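Local coordinates for type III secretion system effector protein ExoU (Pseudomonas fluorescens, PDB 4QMK) that probably acts as a patatin-like phospholipase toxin, delivered by type III secretion and held at the plasma membrane by a domain that binds phosphatidylinositol 4,5-bisphosphate, at residues T213-A216 with E217-A221; Q194-L197 with A198-G202; R235-P238 with A239-Q242; P266-D269 with I270-A274. One frame throughout, in Å; residues are numbered along the deposited sequence.

Contact 1 (T213-A216 with E217-A221); sequences TAIA and ERLSA
Glu217 opens the turn by donating its backbone N to Thr213 O at 3.0 Å, and its side chain leans back over the same carbonyl, with CG 3.4 Å from Thr213 O. The chain then bends at chi2 (-63°), and the carboxylate OE1 is hydrogen-bonded to Ser496 of the second subunit, so this residue is the point of the contact at which the dimer partner is met. Arg218 follows with a straight bond from its N to Ala214 O, 3.2 Å long. Its CB rests near that oxygen, while the guanidinium is carried outward from the helix axis to a salt bridge with Asp229 and a hydrogen bond to Gly224 O. Leu219 N reaches Ile215 O at 2.9 Å. The side chains of this pair lie side by side and point the same way, with Leu219 CD1 3.6 Å from Ile215 CG2, the branch of the isoleucine that stands anti to its backbone N. Ser220 closes the series with two bonds to one oxygen: its N lies 3.0 Å and its OG 2.6 Å from Ala216 O, and they arrive from opposite faces of the carbonyl plane. The hydroxyl can fold back in this way because chi1 of -59° sets OG beside its own backbone N. Such i to i+4 bonding, with a serine hydroxyl turned onto the carbonyl four residues earlier, is typical of a regular alpha-helix, here the final turns of helix 210-221, which packs on helix 183-201 through Leu219 and Ala216.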
ATOM      1  N   THR A 213      18.658   5.286  -9.343  1.00 55.01           N
ATOM      2  CA  THR A 213      19.378   6.156  -8.451  1.00 55.65           C
ATOM      3  C   THR A 213      18.535   6.386  -7.177  1.00 52.08           C
ATOM      4  O   THR A 213      19.069   6.414  -6.068  1.00 49.47           O
ATOM      5  CB  THR A 213      19.819   7.463  -9.156  1.00 61.37           C
ATOM      6  OG1 THR A 213      18.667   8.152  -9.635  1.00 72.37           O
ATOM      7  CG2 THR A 213      20.732   7.157 -10.350  1.00 59.35           C
ATOM      8  N   ALA A 214      17.216   6.470  -7.327  1.00 51.62           N
ATOM      9  CA  ALA A 214      16.324   6.644  -6.161  1.00 51.91           C
ATOM     10  C   ALA A 214      16.331   5.419  -5.241  1.00 52.75           C
ATOM     11  O   ALA A 214      16.192   5.557  -4.024  1.00 57.42           O
ATOM     12  CB  ALA A 214      14.900   6.972  -6.604  1.00 50.89           C
ATOM     13  N   ILE A 215      16.467   4.216  -5.808  1.00 54.17           N
ATOM     14  CA  ILE A 215      16.599   3.007  -4.966  1.00 52.58           C
ATOM     15  C   ILE A 215      17.924   3.127  -4.194  1.00 52.43           C
ATOM     16  O   ILE A 215      17.983   2.870  -3.006  1.00 51.81           O
ATOM     17  CB  ILE A 215      16.674   1.683  -5.769  1.00 49.94           C
ATOM     18  CG1 ILE A 215      15.531   1.522  -6.779  1.00 50.57           C
ATOM     19  CG2 ILE A 215      16.713   0.502  -4.826  1.00 47.51           C
ATOM     20  CD1 ILE A 215      14.158   1.614  -6.195  1.00 50.92           C
ATOM     21  N   ALA A 216      18.976   3.539  -4.902  1.00 54.69           N
ATOM     22  CA  ALA A 216      20.315   3.704  -4.328  1.00 55.86           C
ATOM     23  C   ALA A 216      20.330   4.633  -3.131  1.00 57.61           C
ATOM     24  O   ALA A 216      20.995   4.359  -2.118  1.00 57.08           O
ATOM     25  CB  ALA A 216      21.263   4.224  -5.384  1.00 58.13           C
ATOM     26  N   GLU A 217      19.597   5.731  -3.242  1.00 58.47           N
ATOM     27  CA  GLU A 217      19.534   6.702  -2.151  1.00 64.94           C
ATOM     28  C   GLU A 217      18.847   6.095  -0.952  1.00 61.98           C
ATOM     29  O   GLU A 217      19.384   6.083   0.156  1.00 59.70           O
ATOM     30  CB  GLU A 217      18.785   7.969  -2.592  1.00 68.68           C
ATOM     31  CG  GLU A 217      19.503   8.778  -3.663  1.00 72.42           C
ATOM     32  CD  GLU A 217      20.844   9.333  -3.193  1.00 77.31           C
ATOM     33  OE1 GLU A 217      21.127   9.296  -1.971  1.00 81.47           O
ATOM     34  OE2 GLU A 217      21.617   9.819  -4.044  1.00 80.64           O
ATOM     35  N   ARG A 218      17.655   5.572  -1.203  1.00 61.52           N
ATOM     36  CA  ARG A 218      16.841   4.962  -0.169  1.00 58.77           C
ATOM     37  C   ARG A 218      17.629   3.903   0.594  1.00 53.90           C
ATOM     38  O   ARG A 218      17.523   3.804   1.809  1.00 53.50           O
ATOM     39  CB  ARG A 218      15.563   4.375  -0.777  1.00 58.57           C
ATOM     40  CG  ARG A 218      14.439   4.216   0.236  1.00 63.24           C
ATOM     41  CD  ARG A 218      13.159   3.649  -0.380  1.00 66.77           C
ATOM     42  NE  ARG A 218      13.374   2.311  -0.959  1.00 69.28           N
ATOM     43  CZ  ARG A 218      13.545   1.191  -0.251  1.00 67.54           C
ATOM     44  NH1 ARG A 218      13.544   1.207   1.082  1.00 65.81           N
ATOM     45  NH2 ARG A 218      13.746   0.050  -0.881  1.00 67.50           N
ATOM     46  N   LEU A 219      18.444   3.140  -0.116  1.00 52.21           N
ATOM     47  CA  LEU A 219      19.221   2.072   0.511  1.00 54.00           C
ATOM     48  C   LEU A 219      20.428   2.570   1.307  1.00 58.01           C
ATOM     49  O   LEU A 219      20.744   2.028   2.362  1.00 52.44           O
ATOM     50  CB  LEU A 219      19.662   1.056  -0.543  1.00 54.58           C
ATOM     51  CG  LEU A 219      18.517   0.244  -1.185  1.00 53.48           C
ATOM     52  CD1 LEU A 219      19.031  -0.592  -2.341  1.00 52.48           C
ATOM     53  CD2 LEU A 219      17.815  -0.632  -0.171  1.00 49.92           C
ATOM     54  N   SER A 220      21.082   3.617   0.790  1.00 67.21           N
ATOM     55  CA  SER A 220      22.254   4.225   1.442  1.00 65.48           C
ATOM     56  C   SER A 220      21.915   4.638   2.853  1.00 69.13           C
ATOM     57  O   SER A 220      22.617   4.267   3.794  1.00 79.27           O
ATOM     58  CB  SER A 220      22.742   5.428   0.666  1.00 61.12           C
ATOM     59  OG  SER A 220      23.075   5.044  -0.640  1.00 59.66           O
ATOM     60  N   ALA A 221      20.831   5.392   2.997  1.00 68.56           N
ATOM     61  CA  ALA A 221      20.353   5.811   4.310  1.00 71.11           C
ATOM     62  C   ALA A 221      20.340   4.628   5.276  1.00 72.10           C
ATOM     63  O   ALA A 221      20.926   4.673   6.367  1.00 80.46           O
ATOM     64  CB  ALA A 221      18.959   6.393   4.194  1.00 70.33           C
TER

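Contact 2 (Q194-L197 with A198-G202); sequences QSIL and AHIAG
Ile196 lies alongside Ile200, one turn further on, and overlaps it through CG2, which comes 3.6 Å from Ile200 CD1. The two isoleucines share the same first torsion, CG1 anti to the carbonyl carbon, which lays the branched chains side by side in one direction and turns CG2 of the first toward CD1 of the second. Ile200 CG1 also settles against the backbone, 3.3 Å from Ile196 O, the oxygen that takes the hydrogen bond of Ile200 N at 2.8 Å. Round the helix from this pair, the imidazole of His199 is turned so that its CD2 edge meets the Ser195 carbonyl oxygen, 2.9 Å away and near the ring plane. That same oxygen accepts from His199 N at 3.1 Å, and chi1 of -75° sets CG beside the backbone N, tilting the ring toward the preceding turn with its CD2-NE2 side leading. Ser195 OG approaches the same edge, 3.7 Å from His199 CD2. The polar ends of both residues are engaged by the loop that follows helix 107-114: Ser195 OG is hydrogen-bonded to Ser115 O and His199 NE2 to Gly116 O, which fixes the ring's rotation. Leu197 contributes mainly its backbone, its O receiving Ala201 N at 2.8 Å. Within helix 183-201 this last stretch therefore presents different faces to different neighbours: Ile196 and Ile200 rest on Leu219 and Ala216 of helix 210-221, Ile200 also meets Ile237 in the chain that leaves helix 227-236, and His199 leans on the connection leading into strand 242-251.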
ATOM      1  N   GLN A 194      24.550  -4.076   0.466  1.00 48.59           N
ATOM      2  CA  GLN A 194      25.933  -3.930   0.034  1.00 49.27           C
ATOM      3  C   GLN A 194      26.064  -4.411  -1.392  1.00 48.28           C
ATOM      4  O   GLN A 194      26.436  -3.638  -2.282  1.00 46.89           O
ATOM      5  CB  GLN A 194      26.834  -4.652   1.021  1.00 55.63           C
ATOM      6  CG  GLN A 194      28.173  -5.176   0.545  1.00 57.65           C
ATOM      7  CD  GLN A 194      28.977  -5.724   1.722  1.00 61.36           C
ATOM      8  OE1 GLN A 194      28.420  -6.081   2.774  1.00 55.48           O
ATOM      9  NE2 GLN A 194      30.293  -5.775   1.560  1.00 71.22           N
ATOM     10  N   SER A 195      25.637  -5.652  -1.619  1.00 46.83           N
ATOM     11  CA  SER A 195      25.661  -6.268  -2.953  1.00 44.40           C
ATOM     12  C   SER A 195      24.984  -5.417  -3.996  1.00 42.70           C
ATOM     13  O   SER A 195      25.564  -5.157  -5.038  1.00 43.12           O
ATOM     14  CB  SER A 195      24.987  -7.614  -2.904  1.00 42.41           C
ATOM     15  OG  SER A 195      24.773  -8.094  -4.203  1.00 44.44           O
ATOM     16  N   ILE A 196      23.778  -4.947  -3.700  1.00 40.88           N
ATOM     17  CA  ILE A 196      23.030  -4.117  -4.643  1.00 40.25           C
ATOM     18  C   ILE A 196      23.720  -2.794  -4.944  1.00 45.14           C
ATOM     19  O   ILE A 196      23.843  -2.383  -6.100  1.00 44.71           O
ATOM     20  CB  ILE A 196      21.635  -3.808  -4.114  1.00 41.81           C
ATOM     21  CG1 ILE A 196      20.733  -5.013  -4.286  1.00 41.36           C
ATOM     22  CG2 ILE A 196      21.020  -2.640  -4.860  1.00 46.27           C
ATOM     23  CD1 ILE A 196      19.398  -4.883  -3.588  1.00 38.64           C
ATOM     24  N   LEU A 197      24.177  -2.110  -3.901  1.00 48.83           N
ATOM     25  CA  LEU A 197      24.861  -0.833  -4.098  1.00 48.26           C
ATOM     26  C   LEU A 197      26.077  -1.002  -4.998  1.00 50.10           C
ATOM     27  O   LEU A 197      26.250  -0.244  -5.960  1.00 54.89           O
ATOM     28  CB  LEU A 197      25.251  -0.205  -2.764  1.00 47.24           C
ATOM     29  CG  LEU A 197      24.050   0.288  -1.961  1.00 46.89           C
ATOM     30  CD1 LEU A 197      24.464   0.899  -0.635  1.00 49.13           C
ATOM     31  CD2 LEU A 197      23.205   1.278  -2.729  1.00 47.74           C
ATOM     32  N   ALA A 198      26.911  -1.988  -4.681  1.00 49.60           N
ATOM     33  CA  ALA A 198      28.083  -2.284  -5.483  1.00 48.93           C
ATOM     34  C   ALA A 198      27.653  -2.406  -6.947  1.00 49.50           C
ATOM     35  O   ALA A 198      28.208  -1.754  -7.821  1.00 53.02           O
ATOM     36  CB  ALA A 198      28.749  -3.568  -4.998  1.00 45.90           C
ATOM     37  N   HIS A 199      26.639  -3.218  -7.211  1.00 50.40           N
ATOM     38  CA  HIS A 199      26.190  -3.413  -8.587  1.00 51.31           C
ATOM     39  C   HIS A 199      25.708  -2.112  -9.192  1.00 51.59           C
ATOM     40  O   HIS A 199      26.087  -1.771 -10.292  1.00 49.29           O
ATOM     41  CB  HIS A 199      25.117  -4.512  -8.700  1.00 47.58           C
ATOM     42  CG  HIS A 199      25.663  -5.905  -8.576  1.00 48.42           C
ATOM     43  ND1 HIS A 199      26.200  -6.592  -9.642  1.00 49.10           N
ATOM     44  CD2 HIS A 199      25.767  -6.738  -7.511  1.00 51.48           C
ATOM     45  CE1 HIS A 199      26.621  -7.782  -9.242  1.00 48.28           C
ATOM     46  NE2 HIS A 199      26.374  -7.894  -7.949  1.00 50.30           N
ATOM     47  N   ILE A 200      24.895  -1.365  -8.465  1.00 56.23           N
ATOM     48  CA  ILE A 200      24.428  -0.081  -8.982  1.00 58.23           C
ATOM     49  C   ILE A 200      25.627   0.779  -9.350  1.00 62.22           C
ATOM     50  O   ILE A 200      25.636   1.377 -10.435  1.00 63.35           O
ATOM     51  CB  ILE A 200      23.530   0.660  -7.983  1.00 59.06           C
ATOM     52  CG1 ILE A 200      22.222  -0.108  -7.819  1.00 65.69           C
ATOM     53  CG2 ILE A 200      23.213   2.068  -8.469  1.00 60.76           C
ATOM     54  CD1 ILE A 200      21.303   0.431  -6.737  1.00 65.60           C
ATOM     55  N   ALA A 201      26.649   0.811  -8.475  1.00 59.25           N
ATOM     56  CA  ALA A 201      27.858   1.622  -8.722  1.00 64.09           C
ATOM     57  C   ALA A 201      28.615   1.205  -9.989  1.00 66.80           C
ATOM     58  O   ALA A 201      29.226   2.042 -10.662  1.00 74.78           O
ATOM     59  CB  ALA A 201      28.786   1.588  -7.512  1.00 65.12           C
ATOM     60  N   GLY A 202      28.566  -0.083 -10.323  1.00 62.60           N
ATOM     61  CA  GLY A 202      29.242  -0.578 -11.512  1.00 61.42           C
ATOM     62  C   GLY A 202      28.612  -0.103 -12.806  1.00 62.30           C
ATOM     63  O   GLY A 202      29.183  -0.286 -13.869  1.00 65.00           O
TER

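Contact 3 (R235-P238 with A239-Q242); sequences RHIP and AIKQ
A type I beta turn runs from Ile237 to Ile240, closed by Ile240 N donating to Ile237 O at 3.1 Å, with the donor well above the carbonyl plane and not on a lone pair. The turn sets its first and last side chains next to each other: Ile237 and Ile240 lie side by side and point the same way, with Ile237 CG2 3.8 Å from Ile240 CG1. Pro238 and Ala239 fill the two middle positions, and the methyl of Ala239 packs on His199 of helix 183-201. This reversal takes the chain from helix 227-236 into strand 242-251 of the mixed central sheet of the patatin-like domain, and Ile240 packs back on Leu230 and Leu233 of that helix. Lys241 leaves the turn on a different course. Bends at chi2 (80°) and chi4 (64°) curl its chain round until NZ lies 3.0 Å from Pro238 O, in the plane of that carbonyl and nearly in line with it (C=O...N 159°). The buried ammonium is hydrogen-bonded to Val97 O as well, with weaker bonds to Leu94 O and Lys95 O, so main-chain oxygens satisfy it and tie the turn to the chain running into strand 99-103.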
ATOM      1  N   ARG A 235      15.594  -4.978 -14.529  1.00 47.79           N
ATOM      2  CA  ARG A 235      15.439  -4.484 -15.899  1.00 54.43           C
ATOM      3  C   ARG A 235      16.714  -3.836 -16.436  1.00 52.21           C
ATOM      4  O   ARG A 235      16.913  -3.822 -17.634  1.00 54.13           O
ATOM      5  CB  ARG A 235      14.336  -3.426 -15.996  1.00 58.82           C
ATOM      6  CG  ARG A 235      12.939  -3.862 -15.608  1.00 58.82           C
ATOM      7  CD  ARG A 235      12.158  -2.567 -15.485  1.00 63.85           C
ATOM      8  NE  ARG A 235      11.015  -2.637 -14.592  1.00 71.47           N
ATOM      9  CZ  ARG A 235      10.504  -1.581 -13.955  1.00 69.22           C
ATOM     10  NH1 ARG A 235      11.052  -0.372 -14.096  1.00 72.09           N
ATOM     11  NH2 ARG A 235       9.456  -1.740 -13.145  1.00 70.41           N
ATOM     12  N   HIS A 236      17.532  -3.266 -15.560  1.00 47.63           N
ATOM     13  CA  HIS A 236      18.717  -2.523 -15.985  1.00 51.37           C
ATOM     14  C   HIS A 236      20.026  -3.162 -15.608  1.00 50.39           C
ATOM     15  O   HIS A 236      21.071  -2.731 -16.092  1.00 54.18           O
ATOM     16  CB  HIS A 236      18.690  -1.088 -15.398  1.00 53.42           C
ATOM     17  CG  HIS A 236      17.388  -0.371 -15.623  1.00 58.12           C
ATOM     18  ND1 HIS A 236      17.110   0.317 -16.784  1.00 58.73           N
ATOM     19  CD2 HIS A 236      16.274  -0.274 -14.854  1.00 59.18           C
ATOM     20  CE1 HIS A 236      15.885   0.807 -16.720  1.00 60.63           C
ATOM     21  NE2 HIS A 236      15.354   0.465 -15.561  1.00 59.52           N
ATOM     22  N   ILE A 237      19.973  -4.132 -14.688  1.00 51.19           N
ATOM     23  CA  ILE A 237      21.162  -4.811 -14.155  1.00 47.38           C
ATOM     24  C   ILE A 237      20.883  -6.314 -14.164  1.00 47.08           C
ATOM     25  O   ILE A 237      20.155  -6.829 -13.302  1.00 47.85           O
ATOM     26  CB  ILE A 237      21.485  -4.358 -12.717  1.00 45.52           C
ATOM     27  CG1 ILE A 237      21.524  -2.837 -12.657  1.00 48.60           C
ATOM     28  CG2 ILE A 237      22.819  -4.932 -12.257  1.00 46.09           C
ATOM     29  CD1 ILE A 237      21.770  -2.270 -11.280  1.00 49.09           C
ATOM     30  N   PRO A 238      21.440  -7.020 -15.157  1.00 44.66           N
ATOM     31  CA  PRO A 238      21.249  -8.445 -15.317  1.00 42.76           C
ATOM     32  C   PRO A 238      21.647  -9.296 -14.118  1.00 42.40           C
ATOM     33  O   PRO A 238      21.061 -10.342 -13.940  1.00 44.95           O
ATOM     34  CB  PRO A 238      22.127  -8.788 -16.509  1.00 44.57           C
ATOM     35  CG  PRO A 238      22.281  -7.511 -17.253  1.00 47.82           C
ATOM     36  CD  PRO A 238      22.294  -6.451 -16.214  1.00 46.78           C
ATOM     37  N   ALA A 239      22.602  -8.864 -13.293  1.00 41.49           N
ATOM     38  CA  ALA A 239      23.008  -9.654 -12.140  1.00 40.90           C
ATOM     39  C   ALA A 239      21.955  -9.670 -10.995  1.00 40.28           C
ATOM     40  O   ALA A 239      21.959 -10.576 -10.180  1.00 38.51           O
ATOM     41  CB  ALA A 239      24.341  -9.159 -11.598  1.00 41.58           C
ATOM     42  N   ILE A 240      21.106  -8.647 -10.921  1.00 41.19           N
ATOM     43  CA  ILE A 240      20.054  -8.589  -9.929  1.00 40.82           C
ATOM     44  C   ILE A 240      18.794  -9.283 -10.505  1.00 40.23           C
ATOM     45  O   ILE A 240      18.401  -9.043 -11.648  1.00 42.10           O
ATOM     46  CB  ILE A 240      19.646  -7.160  -9.589  1.00 45.52           C
ATOM     47  CG1 ILE A 240      20.846  -6.239  -9.333  1.00 50.75           C
ATOM     48  CG2 ILE A 240      18.742  -7.170  -8.373  1.00 47.40           C
ATOM     49  CD1 ILE A 240      21.742  -6.686  -8.206  1.00 53.17           C
ATOM     50  N   LYS A 241      18.154 -10.109  -9.692  1.00 36.07           N
ATOM     51  CA  LYS A 241      17.061 -10.934 -10.150  1.00 34.91           C
ATOM     52  C   LYS A 241      15.747 -10.644  -9.463  1.00 33.99           C
ATOM     53  O   LYS A 241      15.715 -10.241  -8.325  1.00 36.20           O
ATOM     54  CB  LYS A 241      17.401 -12.362  -9.814  1.00 34.49           C
ATOM     55  CG  LYS A 241      18.377 -13.030 -10.745  1.00 36.56           C
ATOM     56  CD  LYS A 241      19.828 -12.701 -10.533  1.00 37.13           C
ATOM     57  CE  LYS A 241      20.727 -13.468 -11.506  1.00 35.05           C
ATOM     58  NZ  LYS A 241      20.525 -13.127 -12.945  1.00 34.19           N
ATOM     59  N   GLN A 242      14.643 -10.913 -10.108  1.00 34.40           N
ATOM     60  CA  GLN A 242      13.383 -10.799  -9.370  1.00 35.91           C
ATOM     61  C   GLN A 242      13.363 -11.915  -8.361  1.00 31.51           C
ATOM     62  O   GLN A 242      14.086 -12.912  -8.521  1.00 29.44           O
ATOM     63  CB  GLN A 242      12.190 -10.914 -10.270  1.00 36.75           C
ATOM     64  CG  GLN A 242      12.168  -9.876 -11.354  1.00 38.58           C
ATOM     65  CD  GLN A 242      11.059 -10.136 -12.308  1.00 40.55           C
ATOM     66  OE1 GLN A 242       9.942 -10.450 -11.915  1.00 43.46           O
ATOM     67  NE2 GLN A 242      11.363 -10.066 -13.564  1.00 45.04           N
TER

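Contact 4 (P266-D269 with I270-A274); sequences PDMD and IGRAA
In Asp269 a chi1 of -175° places CG opposite the backbone N, and chi2 of 82° then rotates the carboxylate until OD2 hangs over the first turn of the helix that Asp269 precedes. There OD2 accepts from Arg272 N at 3.1 Å through its anti lone pair, the one directed away from OD1, and more weakly from Gly271 N at 3.0 Å, where the bond is strongly bent. Asp269 O adds a backbone bond from Ala273 N, 3.2 Å long. Asp269 is thus the N-cap of helix 270-278: its carboxylate answers amides that have no earlier turn to bond to, and its negative charge is probably favoured by the helix start as well as by the salt bridge that OD2 makes with Arg189 of helix 183-201. The residue before the cap also reaches the helix. Met268 is extended throughout, which carries SD to 4.2 Å from Ala273 CB, the pairing of N' and N4 positions known as a hydrophobic staple. Its methyl CE lies 3.9 Å from Arg272 CG, and the two side chains cross at about a right angle. Beyond CG the arginine bends twice and turns its guanidinium off to a salt bridge between NE and Glu185 and a hydrogen bond from NH1 to Leu174 O. Ile270, just after the cap, packs instead on Leu230 of helix 227-236 and Leu243 of strand 242-251.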
ATOM      1  N   PRO A 266       4.772  -5.864  -3.197  1.00 37.55           N
ATOM      2  CA  PRO A 266       5.813  -5.081  -3.798  1.00 35.80           C
ATOM      3  C   PRO A 266       6.668  -4.309  -2.816  1.00 38.92           C
ATOM      4  O   PRO A 266       7.900  -4.292  -2.960  1.00 39.53           O
ATOM      5  CB  PRO A 266       5.056  -4.118  -4.701  1.00 36.92           C
ATOM      6  CG  PRO A 266       3.678  -4.034  -4.148  1.00 38.17           C
ATOM      7  CD  PRO A 266       3.428  -5.412  -3.623  1.00 39.19           C
ATOM      8  N   ASP A 267       6.045  -3.660  -1.838  1.00 41.32           N
ATOM      9  CA  ASP A 267       6.782  -2.804  -0.927  1.00 42.70           C
ATOM     10  C   ASP A 267       7.304  -3.523   0.325  1.00 42.19           C
ATOM     11  O   ASP A 267       7.697  -2.892   1.292  1.00 47.37           O
ATOM     12  CB  ASP A 267       5.912  -1.618  -0.537  1.00 45.31           C
ATOM     13  CG  ASP A 267       5.463  -0.779  -1.753  1.00 53.78           C
ATOM     14  OD1 ASP A 267       6.218  -0.670  -2.772  1.00 53.91           O
ATOM     15  OD2 ASP A 267       4.340  -0.210  -1.664  1.00 53.98           O
ATOM     16  N   MET A 268       7.323  -4.835   0.319  1.00 38.56           N
ATOM     17  CA  MET A 268       7.790  -5.528   1.491  1.00 38.31           C
ATOM     18  C   MET A 268       9.266  -5.788   1.466  1.00 35.49           C
ATOM     19  O   MET A 268       9.814  -6.113   0.429  1.00 34.61           O
ATOM     20  CB  MET A 268       7.119  -6.877   1.639  1.00 42.92           C
ATOM     21  CG  MET A 268       7.320  -7.381   3.050  1.00 43.74           C
ATOM     22  SD  MET A 268       6.703  -8.985   3.206  1.00 53.07           S
ATOM     23  CE  MET A 268       6.688  -9.181   4.989  1.00 48.08           C
ATOM     24  N   ASP A 269       9.874  -5.698   2.643  1.00 33.86           N
ATOM     25  CA  ASP A 269      11.270  -5.930   2.849  1.00 33.65           C
ATOM     26  C   ASP A 269      11.520  -7.386   2.630  1.00 31.75           C
ATOM     27  O   ASP A 269      10.772  -8.233   3.145  1.00 29.56           O
ATOM     28  CB  ASP A 269      11.620  -5.563   4.294  1.00 38.47           C
ATOM     29  CG  ASP A 269      13.090  -5.665   4.575  1.00 43.57           C
ATOM     30  OD1 ASP A 269      13.830  -4.721   4.244  1.00 52.20           O
ATOM     31  OD2 ASP A 269      13.519  -6.685   5.147  1.00 48.71           O
ATOM     32  N   ILE A 270      12.561  -7.705   1.870  1.00 31.36           N
ATOM     33  CA  ILE A 270      12.839  -9.109   1.539  1.00 30.91           C
ATOM     34  C   ILE A 270      13.358  -9.910   2.707  1.00 32.04           C
ATOM     35  O   ILE A 270      13.102 -11.114   2.807  1.00 31.85           O
ATOM     36  CB  ILE A 270      13.736  -9.257   0.305  1.00 31.08           C
ATOM     37  CG1 ILE A 270      15.137  -8.722   0.533  1.00 32.11           C
ATOM     38  CG2 ILE A 270      13.136  -8.469  -0.867  1.00 36.68           C
ATOM     39  CD1 ILE A 270      16.023  -8.861  -0.699  1.00 30.92           C
ATOM     40  N   GLY A 271      14.074  -9.247   3.609  1.00 34.39           N
ATOM     41  CA  GLY A 271      14.638  -9.917   4.781  1.00 34.09           C
ATOM     42  C   GLY A 271      13.547 -10.423   5.680  1.00 33.19           C
ATOM     43  O   GLY A 271      13.539 -11.591   6.094  1.00 31.26           O
ATOM     44  N   ARG A 272      12.602  -9.541   5.931  1.00 33.36           N
ATOM     45  CA  ARG A 272      11.447  -9.852   6.752  1.00 34.16           C
ATOM     46  C   ARG A 272      10.655 -11.002   6.089  1.00 35.99           C
ATOM     47  O   ARG A 272      10.232 -11.937   6.784  1.00 38.27           O
ATOM     48  CB  ARG A 272      10.634  -8.559   6.951  1.00 36.39           C
ATOM     49  CG  ARG A 272       9.346  -8.619   7.771  1.00 41.21           C
ATOM     50  CD  ARG A 272       9.436  -9.446   9.042  1.00 42.78           C
ATOM     51  NE  ARG A 272      10.319  -8.865  10.037  1.00 48.64           N
ATOM     52  CZ  ARG A 272       9.959  -8.008  10.986  1.00 48.91           C
ATOM     53  NH1 ARG A 272       8.716  -7.580  11.112  1.00 48.44           N
ATOM     54  NH2 ARG A 272      10.882  -7.578  11.816  1.00 53.13           N
ATOM     55  N   ALA A 273      10.501 -10.960   4.753  1.00 35.69           N
ATOM     56  CA  ALA A 273       9.786 -11.988   4.011  1.00 33.50           C
ATOM     57  C   ALA A 273      10.413 -13.336   4.204  1.00 33.75           C
ATOM     58  O   ALA A 273       9.707 -14.355   4.305  1.00 29.69           O
ATOM     59  CB  ALA A 273       9.814 -11.684   2.528  1.00 34.77           C
ATOM     60  N   ALA A 274      11.745 -13.343   4.162  1.00 30.06           N
ATOM     61  CA  ALA A 274      12.531 -14.560   4.287  1.00 29.17           C
ATOM     62  C   ALA A 274      12.477 -15.117   5.700  1.00 31.33           C
ATOM     63  O   ALA A 274      12.500 -16.331   5.896  1.00 32.13           O
ATOM     64  CB  ALA A 274      13.984 -14.279   3.918  1.00 31.36           C
TER

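Overall arrangement
Along the chain the order is contact 2, contact 1, contact 3 and contact 4, all within the patatin-like phospholipase region. Contacts 1 and 2, centres about 11 Å apart, belong to the successive helices 210-221 and 183-201 and touch, Leu219 CD1 lying 3.8 Å from Ile196 CG2. Contact 3, also about 11 Å from contact 2, touches it where Ala239 CB meets His199 CE1 at 3.6 Å. Contacts 1, 2 and 3 thus form one touching series, from helix 210-221 through helix 183-201 to the turn that enters strand 242-251 of the mixed sheet. Contact 4 touches none of them, its nearest atoms about 6 to 8 Å away, but packs on helix 227-236 and on that same strand.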